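PDB 5IKY: oxalate biosynthetic component 1 from Burkholderia thailandensis, which produces oxalate under quorum-sensing control as a bifunctional enzyme that combines a serine hydrolase with an additional lyase activity. Local coordinates for residues A[23-34]-A[239-247]; A[1006-1016]-A[1050-1058]. All coordinates share one frame; numbering follows the deposited sequence.

Contacts 1 and 2 illustrate how one long chain of a bifunctional enzyme builds distant regions from separate sets of strands. Their centres lie 54 Å apart, and their nearest atoms are about 32 Å from each other. Along the chain, both segments of contact 1 come before either of contact 2. Contact 1 joins strand 26-28, part of a small three-stranded antiparallel sheet, to the two-stranded hairpin 235-237/246-248, whose sequence belongs to the beta-keto acid cleavage enzyme family. Contact 2 belongs to the alpha/beta-hydrolase region, where residues 1006-1016 rest on strand 1049-1054 of a nine-stranded mixed sheet. The two contacts have no strand or sheet in common.

Contact 1: A[23-34]-A[239-247]; sequences EPKFIPHALLEL and IPGLNTPIG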
# COMPACT_ATOMS: atom_id res chain seq x y z
N GLU A 23 17.30 15.23 22.68
CA GLU A 23 18.13 16.37 23.03
C GLU A 23 17.64 16.98 24.34
O GLU A 23 16.44 16.97 24.62
CB GLU A 23 18.10 17.43 21.93
CG GLU A 23 18.99 17.13 20.74
CD GLU A 23 19.04 18.29 19.76
OE1 GLU A 23 18.48 19.36 20.07
OE2 GLU A 23 19.66 18.13 18.68
N PRO A 24 18.57 17.50 25.16
CA PRO A 24 18.18 18.21 26.38
C PRO A 24 17.24 19.37 26.07
O PRO A 24 17.37 20.02 25.03
CB PRO A 24 19.52 18.72 26.95
CG PRO A 24 20.57 18.35 25.94
CD PRO A 24 20.02 17.26 25.09
N LYS A 25 16.28 19.61 26.97
CA LYS A 25 15.27 20.64 26.75
C LYS A 25 15.40 21.78 27.75
O LYS A 25 14.60 22.71 27.75
CB LYS A 25 13.87 20.02 26.83
CG LYS A 25 13.59 19.02 25.72
CD LYS A 25 13.54 19.71 24.36
CE LYS A 25 14.14 18.84 23.27
NZ LYS A 25 13.56 17.47 23.27
N PHE A 26 16.43 21.71 28.59
CA PHE A 26 16.69 22.76 29.57
C PHE A 26 18.18 22.87 29.86
O PHE A 26 18.85 21.86 30.08
CB PHE A 26 15.91 22.49 30.86
CG PHE A 26 16.18 23.50 31.94
CD1 PHE A 26 15.62 24.77 31.88
CD2 PHE A 26 16.99 23.19 33.02
CE1 PHE A 26 15.86 25.70 32.87
CE2 PHE A 26 17.23 24.12 34.02
CZ PHE A 26 16.67 25.37 33.95
N ILE A 27 18.68 24.09 29.86
CA ILE A 27 20.07 24.35 30.23
C ILE A 27 20.13 25.33 31.39
O ILE A 27 19.83 26.52 31.22
CB ILE A 27 20.88 24.90 29.06
CG1 ILE A 27 20.86 23.91 27.89
CG2 ILE A 27 22.32 25.16 29.49
CD1 ILE A 27 21.57 24.41 26.67
N PRO A 28 20.52 24.85 32.58
CA PRO A 28 20.65 25.67 33.78
C PRO A 28 21.60 26.84 33.55
O PRO A 28 22.53 26.72 32.76
CB PRO A 28 21.23 24.71 34.81
CG PRO A 28 20.82 23.37 34.34
CD PRO A 28 20.85 23.43 32.85
N HIS A 29 21.35 27.96 34.23
CA HIS A 29 22.19 29.13 34.09
C HIS A 29 23.68 28.82 34.30
O HIS A 29 24.52 29.20 33.48
CB HIS A 29 21.75 30.20 35.08
CG HIS A 29 22.18 31.59 34.71
ND1 HIS A 29 23.31 32.18 35.21
CD2 HIS A 29 21.57 32.53 33.95
CE1 HIS A 29 23.43 33.40 34.72
NE2 HIS A 29 22.38 33.64 33.96
N ALA A 30 23.98 28.11 35.39
CA ALA A 30 25.36 27.77 35.76
C ALA A 30 26.19 27.15 34.63
O ALA A 30 27.37 27.47 34.48
CB ALA A 30 25.35 26.83 36.96
N LEU A 31 25.58 26.26 33.85
CA LEU A 31 26.31 25.55 32.80
C LEU A 31 26.82 26.52 31.73
O LEU A 31 27.92 26.35 31.20
CB LEU A 31 25.42 24.48 32.16
CG LEU A 31 24.96 23.37 33.11
CD1 LEU A 31 24.24 22.27 32.34
CD2 LEU A 31 26.12 22.80 33.93
N LEU A 32 26.02 27.54 31.43
CA LEU A 32 26.40 28.55 30.45
C LEU A 32 27.36 29.58 31.05
O LEU A 32 28.35 29.95 30.42
CB LEU A 32 25.16 29.25 29.89
CG LEU A 32 24.24 28.40 29.03
CD1 LEU A 32 23.04 29.22 28.55
CD2 LEU A 32 25.00 27.82 27.85
N GLU A 33 27.05 30.02 32.27
CA GLU A 33 27.86 31.02 32.97
C GLU A 33 29.28 30.52 33.20
O GLU A 33 30.20 31.30 33.46
CB GLU A 33 27.20 31.38 34.30
CG GLU A 33 27.54 32.77 34.82
CD GLU A 33 26.69 33.16 36.02
OE1 GLU A 33 25.93 32.29 36.51
OE2 GLU A 33 26.77 34.32 36.46
N LEU A 34 29.45 29.21 33.10
CA LEU A 34 30.73 28.54 33.29
C LEU A 34 31.66 28.75 32.09
O LEU A 34 32.88 28.58 32.20
CB LEU A 34 30.48 27.05 33.54
CG LEU A 34 31.61 26.06 33.74
CD1 LEU A 34 31.19 25.02 34.76
CD2 LEU A 34 31.95 25.39 32.42
N ILE A 239 27.36 21.79 25.09
CA ILE A 239 27.08 22.45 26.36
C ILE A 239 27.81 21.75 27.51
O ILE A 239 27.76 20.53 27.63
CB ILE A 239 25.56 22.47 26.65
CG1 ILE A 239 24.79 22.99 25.43
CG2 ILE A 239 25.25 23.32 27.87
CD1 ILE A 239 25.08 24.43 25.09
N PRO A 240 28.51 22.53 28.36
CA PRO A 240 29.21 21.96 29.51
C PRO A 240 28.29 21.17 30.43
O PRO A 240 27.22 21.66 30.80
CB PRO A 240 29.76 23.20 30.23
CG PRO A 240 29.90 24.23 29.16
CD PRO A 240 28.76 23.98 28.21
N GLY A 241 28.68 19.95 30.77
CA GLY A 241 27.90 19.12 31.68
C GLY A 241 26.82 18.29 31.01
O GLY A 241 26.12 17.53 31.67
N LEU A 242 26.68 18.44 29.69
CA LEU A 242 25.68 17.68 28.94
C LEU A 242 26.35 16.76 27.92
O LEU A 242 27.18 17.19 27.13
CB LEU A 242 24.70 18.62 28.25
CG LEU A 242 23.77 19.40 29.17
CD1 LEU A 242 22.92 20.38 28.38
CD2 LEU A 242 22.89 18.45 29.97
N ASN A 243 25.98 15.48 27.95
CA ASN A 243 26.61 14.50 27.06
C ASN A 243 25.94 14.42 25.69
O ASN A 243 26.31 13.59 24.86
CB ASN A 243 26.62 13.11 27.71
CG ASN A 243 25.23 12.58 28.03
OD1 ASN A 243 24.24 12.95 27.39
ND2 ASN A 243 25.15 11.70 29.01
N THR A 244 24.96 15.29 25.46
CA THR A 244 24.30 15.37 24.16
C THR A 244 24.26 16.81 23.68
O THR A 244 23.73 17.69 24.37
CB THR A 244 22.87 14.80 24.21
OG1 THR A 244 22.91 13.43 24.60
CG2 THR A 244 22.21 14.91 22.85
N PRO A 245 24.83 17.07 22.49
CA PRO A 245 24.88 18.42 21.94
C PRO A 245 23.52 18.91 21.45
O PRO A 245 22.64 18.10 21.17
CB PRO A 245 25.86 18.29 20.78
CG PRO A 245 25.71 16.88 20.33
CD PRO A 245 25.45 16.08 21.59
N ILE A 246 23.36 20.23 21.36
CA ILE A 246 22.12 20.81 20.85
C ILE A 246 22.20 21.05 19.35
O ILE A 246 23.09 21.75 18.87
CB ILE A 246 21.78 22.14 21.55
CG1 ILE A 246 21.87 21.98 23.07
CG2 ILE A 246 20.40 22.63 21.12
CD1 ILE A 246 20.83 21.05 23.64
N GLY A 247 21.26 20.48 18.60
CA GLY A 247 21.22 20.67 17.17
C GLY A 247 20.67 22.03 16.79
O GLY A 247 19.57 22.41 17.22
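Leu-31 and Pro-240 bring the two backbones close at one end, CA to CA 5.7 Å, and Glu-23 meets Thr-244 at the other, so segment 23-34 runs along a loop that opens with a type II beta turn, Ile-239 to Leu-242. Gly-241, with its positive phi of 86°, serves the turn at its third position. The rest of the contact is largely apolar. Ile-27 and Ile-239 meet end-on, with Ile-27 CD1 3.7 Å from Ile-239 CG1; the extended chain of Ile-27 (chi2 176°) carries its methyl that far. Leu-242 crosses Ile-27 and also sets CD1 against the ring of Pro-24. One carbon of that ring, Pro-24 CG, touches both a side chain and the backbone: it lies 3.6 Å from Ile-246 CD1 and equally close to the carbonyl oxygen of Thr-244. Leu-31 packs on the turn itself, its CD1 3.4 Å from Pro-240 O, while Leu-34 CD2 lies alongside Pro-240 CB at 3.8 Å. The polar clasp is at the far end, where Gly-247 N donates to Glu-23 OE2 at 2.8 Å. This bond is bent, and the N-H meets the carboxylate from above its plane, 46° out of it. Around the contact, strand 26-28 pairs with strand 190-192 at the edge of its small sheet, and strand 246-248 pairs with 235-237. Helix 37-49 closes over the apolar core through Thr-43, Ile-44 and Leu-47, and Ile-70 of strand 70-71 backs Leu-31 and Leu-34.

Contact 2: A[1006-1016]-A[1050-1058]; sequences SRHYVIQPGEH and VARLTGVFL
The guanidinium of Arg-1052 is sandwiched between Ser-1006 OG, 3.9 Å above the centre of one face, and Val-1050 CG1 over the other. The arrangement belongs to an alpha/beta-hydrolase fold: Arg-1052 sits on strand 1049-1054 of the mixed central sheet, and the loop before helix 1015-1025 lies over it. Tyr-1009 OH comes to the guanidinium edge in plane, 3.3 Å from Arg-1052 NH1. The Tyr-1009 ring stands nearly upright to that plane, at 79°, with its CE1 3.6 Å from Arg-1052 CD. A bend at chi2 (98°) and chi3 folds the arginine into this slot. Gln-1042 of the adjoining strand takes a hydrogen bond from Arg-1052 NH2, and Asp-991 offers NH1 a long, weak ion pair. Further along, Gly-1055 CA lies over one face of the His-1016 ring, 3.3 Å from its ND1, and Thr-1054 OG1 stands at the ring's edge, near its plane. Thr-1038 ties these two polar ends down: its OG1 bonds with His-1016 NE2, and its carbonyl O with Thr-1054 OG1. The methyl Thr-1054 CG2 rests 3.7 Å from His-1008 O, and Ile-1011 CD1 meets Gly-1055 CA at 4.0 Å.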
# COMPACT_ATOMS: atom_id res chain seq x y z
N SER A 1006 -13.75 -9.75 -8.73
CA SER A 1006 -14.49 -9.43 -7.51
C SER A 1006 -13.75 -8.37 -6.70
O SER A 1006 -12.54 -8.44 -6.53
CB SER A 1006 -14.70 -10.69 -6.66
OG SER A 1006 -15.45 -10.40 -5.49
N ARG A 1007 -14.49 -7.38 -6.20
CA ARG A 1007 -13.90 -6.30 -5.42
C ARG A 1007 -13.61 -6.72 -3.98
O ARG A 1007 -12.87 -6.04 -3.26
CB ARG A 1007 -14.82 -5.07 -5.42
CG ARG A 1007 -15.03 -4.45 -6.79
CD ARG A 1007 -15.89 -3.20 -6.69
NE ARG A 1007 -16.15 -2.60 -7.99
CZ ARG A 1007 -15.42 -1.61 -8.51
NH1 ARG A 1007 -14.39 -1.12 -7.84
NH2 ARG A 1007 -15.73 -1.12 -9.71
N HIS A 1008 -14.19 -7.84 -3.56
CA HIS A 1008 -14.03 -8.33 -2.19
C HIS A 1008 -12.59 -8.74 -1.88
O HIS A 1008 -12.17 -8.73 -0.72
CB HIS A 1008 -14.96 -9.52 -1.94
CG HIS A 1008 -16.41 -9.14 -1.88
ND1 HIS A 1008 -16.92 -8.31 -0.91
CD2 HIS A 1008 -17.46 -9.49 -2.66
CE1 HIS A 1008 -18.22 -8.16 -1.10
NE2 HIS A 1008 -18.57 -8.87 -2.16
N TYR A 1009 -11.83 -9.09 -2.92
CA TYR A 1009 -10.45 -9.53 -2.74
C TYR A 1009 -9.49 -8.37 -2.50
O TYR A 1009 -8.33 -8.57 -2.14
CB TYR A 1009 -9.98 -10.32 -3.97
CG TYR A 1009 -10.73 -11.60 -4.24
CD1 TYR A 1009 -11.39 -12.28 -3.22
CD2 TYR A 1009 -10.78 -12.14 -5.52
CE1 TYR A 1009 -12.08 -13.45 -3.47
CE2 TYR A 1009 -11.47 -13.31 -5.78
CZ TYR A 1009 -12.11 -13.96 -4.76
OH TYR A 1009 -12.79 -15.12 -5.02
N VAL A 1010 -9.98 -7.15 -2.70
CA VAL A 1010 -9.14 -5.96 -2.61
C VAL A 1010 -9.22 -5.30 -1.23
O VAL A 1010 -10.30 -4.92 -0.78
CB VAL A 1010 -9.51 -4.92 -3.68
CG1 VAL A 1010 -8.64 -3.68 -3.56
CG2 VAL A 1010 -9.38 -5.53 -5.07
N ILE A 1011 -8.07 -5.16 -0.58
CA ILE A 1011 -8.01 -4.54 0.74
C ILE A 1011 -7.78 -3.03 0.63
O ILE A 1011 -6.81 -2.58 0.02
CB ILE A 1011 -6.89 -5.15 1.61
CG1 ILE A 1011 -7.16 -6.64 1.86
CG2 ILE A 1011 -6.79 -4.42 2.94
CD1 ILE A 1011 -6.15 -7.31 2.77
N GLN A 1012 -8.68 -2.27 1.23
CA GLN A 1012 -8.56 -0.81 1.28
C GLN A 1012 -8.27 -0.37 2.73
O GLN A 1012 -8.45 -1.17 3.65
CB GLN A 1012 -9.83 -0.15 0.73
CG GLN A 1012 -10.46 -0.91 -0.43
CD GLN A 1012 -10.67 -0.02 -1.64
OE1 GLN A 1012 -9.74 0.61 -2.13
NE2 GLN A 1012 -11.91 0.05 -2.12
N PRO A 1013 -7.81 0.88 2.93
CA PRO A 1013 -7.51 1.37 4.28
C PRO A 1013 -8.62 1.08 5.30
O PRO A 1013 -9.76 1.50 5.11
CB PRO A 1013 -7.35 2.87 4.08
CG PRO A 1013 -6.81 2.99 2.70
CD PRO A 1013 -7.41 1.86 1.90
N GLY A 1014 -8.28 0.36 6.37
CA GLY A 1014 -9.25 -0.03 7.37
C GLY A 1014 -8.71 -1.07 8.33
O GLY A 1014 -7.51 -1.16 8.54
N GLU A 1015 -9.61 -1.87 8.89
CA GLU A 1015 -9.25 -2.85 9.91
C GLU A 1015 -8.31 -3.93 9.37
O GLU A 1015 -7.28 -4.23 9.98
CB GLU A 1015 -10.50 -3.51 10.49
CG GLU A 1015 -11.39 -2.57 11.29
CD GLU A 1015 -12.62 -3.26 11.84
OE1 GLU A 1015 -12.64 -4.51 11.84
OE2 GLU A 1015 -13.56 -2.56 12.26
N HIS A 1016 -8.66 -4.51 8.23
CA HIS A 1016 -7.84 -5.56 7.62
C HIS A 1016 -6.49 -5.00 7.18
O HIS A 1016 -5.47 -5.69 7.25
CB HIS A 1016 -8.57 -6.18 6.43
CG HIS A 1016 -9.82 -6.91 6.81
ND1 HIS A 1016 -10.83 -7.17 5.91
CD2 HIS A 1016 -10.22 -7.44 7.99
CE1 HIS A 1016 -11.80 -7.82 6.52
NE2 HIS A 1016 -11.46 -8.00 7.78
N VAL A 1050 -22.31 -18.49 -1.68
CA VAL A 1050 -20.87 -18.25 -1.69
C VAL A 1050 -20.39 -17.59 -0.40
O VAL A 1050 -20.84 -16.49 -0.05
CB VAL A 1050 -20.45 -17.39 -2.89
CG1 VAL A 1050 -18.96 -17.08 -2.82
CG2 VAL A 1050 -20.80 -18.08 -4.20
N ALA A 1051 -19.48 -18.26 0.30
CA ALA A 1051 -18.87 -17.71 1.50
C ALA A 1051 -17.54 -17.05 1.17
O ALA A 1051 -16.51 -17.73 1.08
CB ALA A 1051 -18.67 -18.80 2.54
N ARG A 1052 -17.56 -15.74 0.99
CA ARG A 1052 -16.37 -15.00 0.61
C ARG A 1052 -15.61 -14.47 1.82
O ARG A 1052 -16.13 -13.63 2.56
CB ARG A 1052 -16.75 -13.84 -0.32
CG ARG A 1052 -15.59 -13.25 -1.10
CD ARG A 1052 -15.53 -13.81 -2.51
NE ARG A 1052 -16.75 -13.52 -3.26
CZ ARG A 1052 -16.95 -13.86 -4.53
NH1 ARG A 1052 -16.01 -14.50 -5.20
NH2 ARG A 1052 -18.09 -13.55 -5.13
N LEU A 1053 -14.39 -14.96 2.03
CA LEU A 1053 -13.55 -14.45 3.10
C LEU A 1053 -12.82 -13.19 2.65
O LEU A 1053 -12.21 -13.16 1.57
CB LEU A 1053 -12.54 -15.50 3.56
CG LEU A 1053 -13.02 -16.85 4.10
CD1 LEU A 1053 -11.98 -17.44 5.04
CD2 LEU A 1053 -14.37 -16.73 4.80
N THR A 1054 -12.86 -12.15 3.47
CA THR A 1054 -12.19 -10.90 3.16
C THR A 1054 -11.08 -10.60 4.16
O THR A 1054 -11.15 -11.01 5.32
CB THR A 1054 -13.17 -9.71 3.13
OG1 THR A 1054 -13.75 -9.52 4.43
CG2 THR A 1054 -14.28 -9.96 2.11
N GLY A 1055 -10.05 -9.89 3.71
CA GLY A 1055 -8.94 -9.50 4.56
C GLY A 1055 -7.87 -10.57 4.65
O GLY A 1055 -6.89 -10.42 5.37
N VAL A 1056 -8.07 -11.66 3.93
CA VAL A 1056 -7.11 -12.75 3.91
C VAL A 1056 -5.84 -12.33 3.18
O VAL A 1056 -5.90 -11.73 2.11
CB VAL A 1056 -7.68 -14.01 3.23
CG1 VAL A 1056 -6.66 -15.14 3.25
CG2 VAL A 1056 -8.97 -14.45 3.91
N PHE A 1057 -4.69 -12.62 3.78
CA PHE A 1057 -3.41 -12.44 3.11
C PHE A 1057 -2.41 -13.47 3.64
O PHE A 1057 -2.61 -14.03 4.71
CB PHE A 1057 -2.88 -11.02 3.28
CG PHE A 1057 -2.53 -10.65 4.70
CD1 PHE A 1057 -3.49 -10.12 5.54
CD2 PHE A 1057 -1.24 -10.82 5.17
CE1 PHE A 1057 -3.18 -9.78 6.85
CE2 PHE A 1057 -0.92 -10.49 6.47
CZ PHE A 1057 -1.89 -9.97 7.31
N LEU A 1058 -1.35 -13.71 2.88
CA LEU A 1058 -0.37 -14.72 3.25
C LEU A 1058 1.03 -14.14 3.34
O LEU A 1058 1.50 -13.47 2.42
CB LEU A 1058 -0.39 -15.87 2.23
CG LEU A 1058 -1.75 -16.50 1.93
CD1 LEU A 1058 -1.61 -17.60 0.89
CD2 LEU A 1058 -2.40 -17.02 3.20